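Local coordinates for protein clan CA, family C40, NlpC/P60 superfamily cysteine peptidase (Trichomonas vaginalis, PDB 6BIO) that probably acts as a cysteine peptidase of the NlpC/P60 family, consistent with hydrolysis of bacterial peptidoglycan, at residues R67-E71 with N191-F196. Numbering follows the deposited sequence.
Sequences RIGTE and NRLDIF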
loop_
_atom_site.group_PDB
_atom_site.type_symbol
_atom_site.label_atom_id
_atom_site.label_comp_id
_atom_site.label_asym_id
_atom_site.label_seq_id
_atom_site.Cartn_x
_atom_site.Cartn_y
_atom_site.Cartn_z
ATOM N N ARG A 67 10.249 1.975 -0.565
ATOM C CA ARG A 67 9.241 2.901 -1.029
ATOM C C ARG A 67 7.876 2.259 -0.949
ATOM O O ARG A 67 7.700 1.091 -1.342
ATOM C CB ARG A 67 9.519 3.314 -2.464
ATOM C CG ARG A 67 8.491 4.293 -3.073
ATOM C CD ARG A 67 8.875 4.618 -4.498
ATOM N NE ARG A 67 8.680 3.537 -5.432
ATOM C CZ ARG A 67 7.511 3.269 -6.028
ATOM N NH1 ARG A 67 6.403 3.889 -5.672
ATOM N NH2 ARG A 67 7.464 2.368 -6.996
ATOM N N ILE A 68 6.919 3.032 -0.434
ATOM C CA ILE A 68 5.498 2.666 -0.450
ATOM C C ILE A 68 4.777 3.855 -1.079
ATOM O O ILE A 68 4.746 4.933 -0.497
ATOM C CB ILE A 68 4.973 2.369 0.952
ATOM C CG1 ILE A 68 5.732 1.204 1.582
ATOM C CG2 ILE A 68 3.449 2.085 0.940
ATOM C CD1 ILE A 68 5.659 1.262 3.110
ATOM N N GLY A 69 4.277 3.698 -2.287
ATOM C CA GLY A 69 3.639 4.838 -2.943
ATOM C C GLY A 69 4.604 5.996 -3.095
ATOM O O GLY A 69 5.688 5.864 -3.656
ATOM N N THR A 70 4.186 7.145 -2.592
ATOM C CA THR A 70 4.987 8.349 -2.678
ATOM C C THR A 70 5.986 8.474 -1.541
ATOM O O THR A 70 6.739 9.442 -1.520
ATOM C CB THR A 70 4.095 9.604 -2.678
ATOM O OG1 THR A 70 3.330 9.625 -1.478
ATOM C CG2 THR A 70 3.117 9.618 -3.829
ATOM N N GLU A 71 5.993 7.569 -0.574
ATOM C CA GLU A 71 6.828 7.662 0.606
ATOM C C GLU A 71 8.054 6.776 0.459
ATOM O O GLU A 71 7.940 5.617 0.068
ATOM C CB GLU A 71 6.019 7.226 1.837
ATOM C CG GLU A 71 6.703 7.414 3.181
ATOM C CD GLU A 71 6.801 8.854 3.658
ATOM O OE1 GLU A 71 6.081 9.721 3.097
ATOM O OE2 GLU A 71 7.616 9.107 4.585
ATOM N N ASN A 191 -1.233 -0.156 2.613
ATOM C CA ASN A 191 0.017 -0.794 2.207
ATOM C C ASN A 191 -0.249 -1.776 1.074
ATOM O O ASN A 191 0.530 -1.862 0.122
ATOM C CB ASN A 191 0.658 -1.529 3.381
ATOM C CG ASN A 191 1.923 -2.240 2.939
ATOM O OD1 ASN A 191 1.934 -3.444 2.669
ATOM N ND2 ASN A 191 2.990 -1.486 2.804
ATOM N N ARG A 192 -1.353 -2.521 1.152
ATOM C CA ARG A 192 -1.688 -3.493 0.118
ATOM C C ARG A 192 -2.114 -2.869 -1.201
ATOM O O ARG A 192 -2.199 -3.580 -2.218
ATOM C CB ARG A 192 -2.765 -4.399 0.669
ATOM C CG ARG A 192 -2.290 -5.370 1.764
ATOM C CD ARG A 192 -1.210 -6.281 1.289
ATOM N NE ARG A 192 -0.863 -7.346 2.212
ATOM C CZ ARG A 192 0.198 -7.369 2.996
ATOM N NH1 ARG A 192 0.998 -6.343 3.091
ATOM N NH2 ARG A 192 0.457 -8.453 3.704
ATOM N N LEU A 193 -2.330 -1.557 -1.234
ATOM C CA LEU A 193 -2.582 -0.782 -2.445
ATOM C C LEU A 193 -1.395 0.094 -2.809
ATOM O O LEU A 193 -1.498 0.961 -3.692
ATOM C CB LEU A 193 -3.830 0.086 -2.234
ATOM C CG LEU A 193 -5.093 -0.749 -1.949
ATOM C CD1 LEU A 193 -6.253 0.142 -1.565
ATOM C CD2 LEU A 193 -5.506 -1.637 -3.143
ATOM N N ASP A 194 -0.252 -0.123 -2.162
ATOM C CA ASP A 194 0.959 0.638 -2.454
ATOM C C ASP A 194 0.734 2.130 -2.242
ATOM O O ASP A 194 1.258 2.958 -2.985
ATOM C CB ASP A 194 1.500 0.331 -3.852
ATOM C CG ASP A 194 2.946 0.781 -4.084
ATOM O OD1 ASP A 194 3.723 0.925 -3.122
ATOM O OD2 ASP A 194 3.252 0.934 -5.294
ATOM N N ILE A 195 0.012 2.456 -1.163
ATOM C CA ILE A 195 -0.272 3.838 -0.803
ATOM C C ILE A 195 0.176 3.990 0.649
ATOM O O ILE A 195 -0.230 3.204 1.510
ATOM C CB ILE A 195 -1.774 4.156 -0.956
ATOM C CG1 ILE A 195 -2.134 4.120 -2.428
ATOM C CG2 ILE A 195 -2.095 5.503 -0.296
ATOM C CD1 ILE A 195 -3.658 4.078 -2.627
ATOM N N PHE A 196 0.993 5.003 0.931
ATOM C CA PHE A 196 1.454 5.224 2.296
ATOM C C PHE A 196 0.519 6.113 3.081
ATOM O O PHE A 196 0.140 7.201 2.635
ATOM C CB PHE A 196 2.813 5.905 2.277
ATOM C CG PHE A 196 3.405 6.054 3.646
ATOM C CD1 PHE A 196 4.017 4.990 4.276
ATOM C CD2 PHE A 196 3.344 7.269 4.322
ATOM C CE1 PHE A 196 4.553 5.114 5.537
ATOM C CE2 PHE A 196 3.870 7.382 5.604
ATOM C CZ PHE A 196 4.481 6.295 6.207
HETATM O O HOH W 1 3.526 3.601 -6.295
HETATM O O HOH W 2 1.439 7.072 -1.302
#
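In both Glu-71 and Phe-196, CG stands anti to the backbone nitrogen, and the glutamate chain, bent at chi2, lies over one face of the phenyl ring. Glu-71 CG sits 3.5 Å from the centroid of the Phe-196 ring. It is displaced 9° from the ring normal, which meets the criterion for a CH-pi contact. The carboxylate runs out over the CD2-CE2 side of the same face, its plane 19° from that of the ring. Glu-71 OE2 makes a salt bridge to Lys-35 and a hydrogen bond with Tyr-46. Ile-68 CD1 meets the ring at its edge, while CG2 of the same residue packs 4.1 Å from Phe-196 CB.

The direct polar link runs from Gly-69 N to Asp-194 OD1, a bond of 2.9 Å. Its N-H...O angle is 154°, the donor approaching from above the carboxylate plane. The other oxygen, OD2, hydrogen-bonds with His-55 and Asn-121 and, through a water, connects to Arg-67 NH1. That nitrogen also donates to Gly-69 O at 2.9 Å, while Arg-67 NE hydrogen-bonds to Gln-18. A second water accepts from both Thr-70 N and Phe-196 N, bridging the two backbones.

Gly-69 lies within a type II' turn, Ile-68 to Glu-71, that joins antiparallel strands 63-68 and 71-76 as a beta hairpin. Across the contact, Asp-194 is the C-prime residue of the Schellman motif ending helix 182-191. The hairpin of strands 63-68 and 71-76 thus docks against the C-terminal end of this NlpC/P60 helix and the loop leading to helix 201-204.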